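Local coordinates for protein beta-lactamase II (Erythrobacter litoralis, PDB 6V72) that probably hydrolyses the amide bond of beta-lactam antibiotics to give substituted beta-amino acids, as a zinc-dependent class B metallo-beta-lactamase, at residues A203-S208 and E236-L241; G163-D168 and M185-D190. All coordinates share one frame; numbering follows the deposited sequence. Where two conformers were deposited one is given.

Interaction 1 (A203-S208 and E236-L241); sequences AAYAQS and ERTLDL. With CA (calcium ion), chain B.
Y205 and A206 of helix 205-215 pack against T238 and L239 of helix 233-243, a helix-to-helix contact in the C-terminal half of the metallo-beta-lactamase fold. The chains come nearest at A206 and L239, with 5.5 Å between their CA atoms. L239 extends its CG anti to the backbone N (chi1 -178°), which carries CD1 across to A206; there the methyl lies 3.3 Å from A206 O and 4.0 Å from A206 CB. Deeper in, T238 meets the Y205 ring obliquely, CG2 to CE1 at 3.9 Å, the two side chains crossing at about a right angle. No hydrogen bond links the two segments; only van der Waals contact joins them. The polar ends turn to other partners: Y205 OH hydrogen-bonds M185 O, and T238 OG1 is engaged by A234 O and K187 N. A164, L194 and L197 also touch Y205, while V209 backs both T238 and L239, so the Y205-T238 side is closely packed. The outer side is looser. Q207 is exposed and points away from the other helix, its amide bonded to R210 and N211 of its own helix. D240 also turns its back on helix 205-215; M44 of the second subunit packs on it, and together with E243 it binds a calcium ion. D240 reaches that ion directly through OD1, at 2.3 Å. It also does so indirectly, through a water bound 2.4 Å from the calcium. This water donates a hydrogen bond to D240 O, 2.7 Å away.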
ATOM      1  N   ALA A 203      -3.666 -13.565   4.438  1.00 19.23           N
ATOM      2  CA  ALA A 203      -3.336 -14.673   5.323  1.00 20.04           C
ATOM      3  C   ALA A 203      -2.409 -15.666   4.646  1.00 19.20           C
ATOM      4  O   ALA A 203      -1.564 -16.274   5.316  1.00 22.18           O
ATOM      5  CB  ALA A 203      -4.605 -15.378   5.789  1.00 24.31           C
ATOM      6  N   ALA A 204      -2.537 -15.833   3.322  1.00 18.04           N
ATOM      7  CA  ALA A 204      -1.776 -16.835   2.590  1.00 15.55           C
ATOM      8  C   ALA A 204      -0.463 -16.303   2.049  1.00 14.52           C
ATOM      9  O   ALA A 204       0.401 -17.107   1.680  1.00 14.79           O
ATOM     10  CB  ALA A 204      -2.598 -17.393   1.420  1.00 16.95           C
ATOM     11  N   TYR A 205      -0.289 -14.975   2.051  1.00 12.65           N
ATOM     12  CA  TYR A 205       0.805 -14.347   1.308  1.00 12.74           C
ATOM     13  C   TYR A 205       2.157 -14.928   1.706  1.00 12.19           C
ATOM     14  O   TYR A 205       2.966 -15.304   0.844  1.00 12.48           O
ATOM     15  CB  TYR A 205       0.763 -12.833   1.534  1.00 12.51           C
ATOM     16  CG  TYR A 205       1.396 -11.961   0.465  1.00 11.85           C
ATOM     17  CD1 TYR A 205       2.699 -12.172   0.023  1.00 12.40           C
ATOM     18  CD2 TYR A 205       0.691 -10.886  -0.064  1.00 11.58           C
ATOM     19  CE1 TYR A 205       3.272 -11.343  -0.921  1.00 12.35           C
ATOM     20  CE2 TYR A 205       1.237 -10.068  -1.015  1.00 13.18           C
ATOM     21  CZ  TYR A 205       2.522 -10.300  -1.455  1.00 11.86           C
ATOM     22  OH  TYR A 205       3.049  -9.449  -2.414  1.00 14.55           O
ATOM     23  N   ALA A 206       2.430 -15.025   3.007  1.00 12.63           N
ATOM     24  CA  ALA A 206       3.755 -15.478   3.411  1.00 12.24           C
ATOM     25  C   ALA A 206       4.031 -16.913   2.961  1.00 12.15           C
ATOM     26  O   ALA A 206       5.123 -17.208   2.459  1.00 13.49           O
ATOM     27  CB  ALA A 206       3.902 -15.359   4.934  1.00 15.55           C
ATOM     28  N   GLN A 207       3.063 -17.821   3.125  1.00 14.44           N
ATOM     29  CA  GLN A 207       3.301 -19.187   2.681  1.00 13.82           C
ATOM     30  C   GLN A 207       3.448 -19.257   1.167  1.00 13.19           C
ATOM     31  O   GLN A 207       4.244 -20.047   0.658  1.00 13.35           O
ATOM     32  CB  GLN A 207       2.179 -20.117   3.142  1.00 15.22           C
ATOM     33  CG  GLN A 207       2.450 -21.581   2.819  1.00 17.13           C
ATOM     34  CD  GLN A 207       3.751 -22.085   3.447  1.00 19.57           C
ATOM     35  OE1 GLN A 207       4.054 -21.813   4.629  1.00 21.86           O
ATOM     36  NE2 GLN A 207       4.525 -22.816   2.669  1.00 19.97           N
ATOM     37  N   SER A 208       2.689 -18.447   0.428  1.00 12.09           N
ATOM     38  CA  SER A 208       2.857 -18.452  -1.024  1.00 11.13           C
ATOM     39  C   SER A 208       4.247 -17.985  -1.417  1.00 11.71           C
ATOM     40  O   SER A 208       4.845 -18.521  -2.358  1.00 12.55           O
ATOM     41  CB  SER A 208       1.780 -17.593  -1.686  1.00 11.79           C
ATOM     42  OG  SER A 208       0.478 -18.075  -1.322  1.00 12.76           O
ATOM     43  N   GLU A 236      13.524 -12.681   0.442  1.00 13.91           N
ATOM     44  CA  GLU A 236      13.651 -12.588   1.896  1.00 17.25           C
ATOM     45  C   GLU A 236      12.860 -11.410   2.445  1.00 16.49           C
ATOM     46  O   GLU A 236      12.144 -11.543   3.449  1.00 16.00           O
ATOM     47  CB  GLU A 236      15.123 -12.463   2.283  1.00 20.39           C
ATOM     48  CG  GLU A 236      15.355 -12.282   3.778  1.00 25.95           C
ATOM     49  CD  GLU A 236      16.785 -11.879   4.114  1.00 32.34           C
ATOM     50  OE1 GLU A 236      17.716 -12.652   3.797  1.00 35.50           O
ATOM     51  OE2 GLU A 236      16.978 -10.781   4.690  1.00 37.36           O
ATOM     52  N   ARG A 237      12.989 -10.241   1.808  1.00 15.81           N
ATOM     53  CA  ARG A 237      12.267  -9.075   2.286  1.00 13.58           C
ATOM     54  C   ARG A 237      10.775  -9.232   2.071  1.00 13.22           C
ATOM     55  O   ARG A 237       9.992  -8.896   2.959  1.00 14.04           O
ATOM     56  CB  ARG A 237      12.776  -7.801   1.607  1.00 13.98           C
ATOM     57  CG  ARG A 237      12.000  -6.544   1.967  1.00 16.36           C
ATOM     58  CD  ARG A 237      12.045  -6.211   3.459  1.00 17.28           C
ATOM     59  NE  ARG A 237      13.397  -6.142   4.005  1.00 20.27           N
ATOM     60  CZ  ARG A 237      14.157  -5.044   3.996  1.00 22.20           C
ATOM     61  NH1 ARG A 237      15.385  -5.068   4.528  1.00 24.86           N
ATOM     62  NH2 ARG A 237      13.699  -3.916   3.448  1.00 23.10           N
ATOM     63  N   THR A 238      10.356  -9.706   0.889  1.00 13.15           N
ATOM     64  CA  THR A 238       8.930  -9.899   0.659  1.00 12.45           C
ATOM     65  C   THR A 238       8.328 -10.837   1.701  1.00 13.53           C
ATOM     66  O   THR A 238       7.249 -10.564   2.237  1.00 13.88           O
ATOM     67  CB  THR A 238       8.679 -10.437  -0.755  1.00 11.93           C
ATOM     68  OG1 THR A 238       9.229  -9.501  -1.700  1.00 12.77           O
ATOM     69  CG2 THR A 238       7.154 -10.622  -0.986  1.00 13.22           C
ATOM     70  N   LEU A 239       9.023 -11.937   2.000  1.00 13.91           N
ATOM     71  CA  LEU A 239       8.562 -12.881   3.011  1.00 12.90           C
ATOM     72  C   LEU A 239       8.449 -12.209   4.377  1.00 13.21           C
ATOM     73  O   LEU A 239       7.446 -12.372   5.086  1.00 15.00           O
ATOM     74  CB  LEU A 239       9.541 -14.060   3.085  1.00 13.34           C
ATOM     75  CG  LEU A 239       9.165 -15.159   4.068  1.00 13.65           C
ATOM     76  CD1 LEU A 239       7.701 -15.621   3.869  1.00 14.01           C
ATOM     77  CD2 LEU A 239      10.131 -16.307   3.908  1.00 14.16           C
ATOM     78  N   ASP A 240       9.474 -11.447   4.762  1.00 13.64           N
ATOM     79  CA  ASP A 240       9.416 -10.763   6.053  1.00 13.76           C
ATOM     80  C   ASP A 240       8.207  -9.832   6.120  1.00 13.70           C
ATOM     81  O   ASP A 240       7.498  -9.780   7.137  1.00 15.86           O
ATOM     82  CB  ASP A 240      10.692  -9.960   6.288  1.00 15.49           C
ATOM     83  CG  ASP A 240      11.745 -10.707   7.121  1.00 16.02           C
ATOM     84  OD1 ASP A 240      11.388 -11.603   7.931  1.00 17.42           O
ATOM     85  OD2 ASP A 240      12.939 -10.363   6.980  1.00 18.14           O
ATOM     86  N   LEU A 241       7.964  -9.067   5.053  1.00 14.16           N
ATOM     87  CA  LEU A 241       6.812  -8.170   5.056  1.00 13.70           C
ATOM     88  C   LEU A 241       5.510  -8.956   5.133  1.00 15.16           C
ATOM     89  O   LEU A 241       4.576  -8.565   5.847  1.00 15.55           O
ATOM     90  CB  LEU A 241       6.815  -7.291   3.802  1.00 15.36           C
ATOM     91  CG  LEU A 241       7.940  -6.270   3.723  1.00 16.93           C
ATOM     92  CD1 LEU A 241       7.971  -5.649   2.325  1.00 16.48           C
ATOM     93  CD2 LEU A 241       7.745  -5.194   4.806  1.00 19.01           C
TER
HETATM   94 CA    CA B 301      10.157 -12.450   9.723  1.00 16.86          CA
HETATM   95  O   HOH W   1       8.657 -10.576   9.416  1.00 16.16           O

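Interaction 2 (G163-D168 and M185-D190); sequences GAHTRD and MIKAGD
The zinc-site loops of the metallo-beta-lactamase fold meet here: H165, a zinc ligand in another structure of this protein but with no zinc bound in this chain, lies beside the segment that follows C184, also a zinc ligand there. Next to H165 in the chain, A164 points its methyl at selenomethionine M185, with CB 3.8 Å from CG and 3.9 Å from SE. M185 sets CG anti to its own N (chi1 167°), which brings it alongside A164 CB, and SE follows on the extended chain. H165 CB rests 4.1 Å from M185 CA, where the two backbones come nearest. K187 reaches back along the loop with a bend at chi2, and its NZ stops obliquely to the H165 ring, 3.9 Å from ND1. A water bridges the gap: it sits in the ring plane at the edge, 2.7 Å from H165 ND1, and accepts a weak hydrogen bond from K187 NZ at 3.2 Å. C184 O is the stronger partner of that ammonium, which thus ties K187 to the zinc-ligand backbone. Apolar packing at A164 therefore sits beside a polar link at the ring edge in which K187 NZ and H165 ND1 do not bond directly but share a water, weakly on the lysine side.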
ATOM      1  N   GLY A 163      -2.390 -17.879  -3.093  1.00 14.51           N
ATOM      2  CA  GLY A 163      -2.805 -16.485  -3.074  1.00 14.99           C
ATOM      3  C   GLY A 163      -1.776 -15.585  -2.407  1.00 13.81           C
ATOM      4  O   GLY A 163      -1.128 -15.954  -1.426  1.00 14.03           O
ATOM      5  N   ALA A 164      -1.643 -14.376  -2.933  1.00 12.07           N
ATOM      6  CA  ALA A 164      -0.721 -13.425  -2.326  1.00 12.59           C
ATOM      7  C   ALA A 164      -1.141 -12.021  -2.744  1.00 11.78           C
ATOM      8  O   ALA A 164      -2.095 -11.481  -2.187  1.00 15.60           O
ATOM      9  CB  ALA A 164       0.722 -13.740  -2.721  1.00 13.37           C
ATOM     10  N   HIS A 165      -0.480 -11.443  -3.749  1.00 13.17           N
ATOM     11  CA  HIS A 165      -0.878 -10.114  -4.207  1.00 13.82           C
ATOM     12  C   HIS A 165      -2.298 -10.142  -4.768  1.00 16.03           C
ATOM     13  O   HIS A 165      -3.089  -9.197  -4.568  1.00 16.22           O
ATOM     14  CB  HIS A 165       0.115  -9.603  -5.244  1.00 17.06           C
ATOM     15  CG  HIS A 165      -0.257  -8.287  -5.853  1.00 24.08           C
ATOM     16  ND1 HIS A 165       0.087  -7.082  -5.282  1.00 28.52           N
ATOM     17  CD2 HIS A 165      -0.916  -7.987  -6.999  1.00 27.31           C
ATOM     18  CE1 HIS A 165      -0.359  -6.094  -6.040  1.00 28.84           C
ATOM     19  NE2 HIS A 165      -0.974  -6.617  -7.087  1.00 30.91           N
ATOM     20  N   THR A 166      -2.638 -11.226  -5.461  1.00 14.29           N
ATOM     21  CA  THR A 166      -4.002 -11.577  -5.823  1.00 14.95           C
ATOM     22  C   THR A 166      -4.214 -13.053  -5.533  1.00 13.18           C
ATOM     23  O   THR A 166      -3.266 -13.802  -5.318  1.00 15.60           O
ATOM     24  CB  THR A 166      -4.302 -11.299  -7.298  1.00 18.41           C
ATOM     25  OG1 THR A 166      -3.446 -12.119  -8.109  1.00 21.23           O
ATOM     26  CG2 THR A 166      -4.067  -9.851  -7.624  1.00 21.87           C
ATOM     27  N   ARG A 167      -5.477 -13.485  -5.585  1.00 15.26           N
ATOM     28  CA  ARG A 167      -5.788 -14.887  -5.312  1.00 15.31           C
ATOM     29  C   ARG A 167      -5.111 -15.807  -6.313  1.00 16.41           C
ATOM     30  O   ARG A 167      -4.694 -16.924  -5.971  1.00 19.04           O
ATOM     31  CB  ARG A 167      -7.304 -15.116  -5.355  1.00 17.42           C
ATOM     32  CG  ARG A 167      -7.733 -16.529  -4.900  1.00 21.76           C
ATOM     33  CD  ARG A 167      -9.218 -16.813  -5.151  1.00 24.66           C
ATOM     34  NE  ARG A 167      -9.507 -16.756  -6.583  1.00 24.93           N
ATOM     35  CZ  ARG A 167     -10.724 -16.676  -7.118  1.00 24.57           C
ATOM     36  NH1 ARG A 167     -11.808 -16.675  -6.333  1.00 24.62           N
ATOM     37  NH2 ARG A 167     -10.845 -16.604  -8.448  1.00 25.80           N
ATOM     38  N   ASP A 168      -5.013 -15.370  -7.562  1.00 15.50           N
ATOM     39  CA  ASP A 168      -4.624 -16.274  -8.632  1.00 17.48           C
ATOM     40  C   ASP A 168      -3.288 -15.886  -9.269  1.00 14.87           C
ATOM     41  O   ASP A 168      -2.982 -16.344 -10.377  1.00 17.67           O
ATOM     42  CB  ASP A 168      -5.742 -16.335  -9.671  1.00 20.03           C
ATOM     43  CG  ASP A 168      -7.117 -16.700  -9.048  1.00 24.06           C
ATOM     44  OD1 ASP A 168      -7.215 -17.698  -8.281  1.00 25.42           O
ATOM     45  OD2 ASP A 168      -8.102 -15.971  -9.312  1.00 28.55           O
HETATM   46  N   MSE A 185       3.914 -10.380  -6.956  0.60 14.66           N
HETATM   47  CA  MSE A 185       3.952 -10.894  -5.612  0.60 15.14           C
HETATM   48  C   MSE A 185       5.258 -10.536  -4.898  0.60 12.35           C
HETATM   49  O   MSE A 185       5.271 -10.313  -3.687  0.60 13.42           O
HETATM   50  CB  MSE A 185       3.747 -12.393  -5.678  0.60 21.59           C
HETATM   51  CG  MSE A 185       4.050 -13.158  -4.450  0.60 31.17           C
HETATM   52 SE   MSE A 185       3.634 -14.987  -4.951  0.60 42.76          SE
HETATM   53  CE  MSE A 185       3.014 -14.734  -6.781  0.60 42.81           C
ATOM     54  N   ILE A 186       6.353 -10.475  -5.662  1.00 13.60           N
ATOM     55  CA  ILE A 186       7.689 -10.249  -5.116  1.00 13.36           C
ATOM     56  C   ILE A 186       8.027  -8.778  -5.257  1.00 12.38           C
ATOM     57  O   ILE A 186       7.808  -8.174  -6.327  1.00 15.56           O
ATOM     58  CB  ILE A 186       8.732 -11.137  -5.826  1.00 14.34           C
ATOM     59  CG1 ILE A 186       8.382 -12.617  -5.629  1.00 14.66           C
ATOM     60  CG2 ILE A 186      10.162 -10.860  -5.317  1.00 16.57           C
ATOM     61  CD1 ILE A 186       8.475 -13.100  -4.166  1.00 16.91           C
ATOM     62  N   LYS A 187       8.520  -8.194  -4.165  1.00 13.37           N
ATOM     63  CA  LYS A 187       8.929  -6.803  -4.074  1.00 15.16           C
ATOM     64  C   LYS A 187      10.426  -6.722  -3.839  1.00 16.91           C
ATOM     65  O   LYS A 187      11.087  -7.721  -3.539  1.00 15.06           O
ATOM     66  CB  LYS A 187       8.218  -6.088  -2.922  1.00 19.89           C
ATOM     67  CG  LYS A 187       6.735  -6.232  -2.878  1.00 25.19           C
ATOM     68  CD  LYS A 187       6.072  -5.929  -4.196  1.00 26.82           C
ATOM     69  CE  LYS A 187       4.592  -5.837  -3.953  1.00 32.06           C
ATOM     70  NZ  LYS A 187       3.808  -5.895  -5.200  1.00 33.90           N
ATOM     71  N   ALA A 188      10.932  -5.493  -3.879  1.00 17.19           N
ATOM     72  CA  ALA A 188      12.374  -5.283  -3.874  1.00 15.95           C
ATOM     73  C   ALA A 188      12.973  -5.652  -2.523  1.00 16.40           C
ATOM     74  O   ALA A 188      12.298  -5.620  -1.494  1.00 16.50           O
ATOM     75  CB  ALA A 188      12.700  -3.825  -4.200  1.00 18.91           C
ATOM     76  N   GLY A 189      14.263  -6.008  -2.548  1.00 17.48           N
ATOM     77  CA  GLY A 189      14.996  -6.361  -1.341  1.00 17.79           C
ATOM     78  C   GLY A 189      15.091  -5.264  -0.308  1.00 19.68           C
ATOM     79  O   GLY A 189      15.427  -5.542   0.855  1.00 22.22           O
ATOM     80  N   ASP A 190      14.812  -4.021  -0.694  1.00 18.15           N
ATOM     81  CA  ASP A 190      14.819  -2.908   0.241  1.00 21.82           C
ATOM     82  C   ASP A 190      13.430  -2.311   0.412  1.00 18.71           C
ATOM     83  O   ASP A 190      13.291  -1.206   0.944  1.00 22.16           O
ATOM     84  CB  ASP A 190      15.832  -1.845  -0.188  1.00 25.61           C
ATOM     85  CG  ASP A 190      15.485  -1.175  -1.514  1.00 29.81           C
ATOM     86  OD1 ASP A 190      14.533  -1.597  -2.205  1.00 27.41           O
ATOM     87  OD2 ASP A 190      16.197  -0.200  -1.876  1.00 36.03           O
TER
HETATM   88  O   HOH W   2       1.708  -7.116  -3.161  1.00 25.88           O

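How the interactions relate
From the N terminus, 163-168 comes first, in the loop after strand 157-159. The chain then runs through strands 171-174 and 179-181 and returns at 185-190, where interaction 2 closes a loop with 16 residues between its segments. Only later does interaction 1 open at 203-208; it closes at 236-241, after strand 221-223. The two are therefore in series, neither nested nor crossed, yet their centres are 8 Å apart. A probable hydrogen bond from S208 OG to G163 O pins helix 205-215 to the first zinc-site loop, while helix 233-243 packs on the second, T238 CG2 on M185 O and R237 on G189 O.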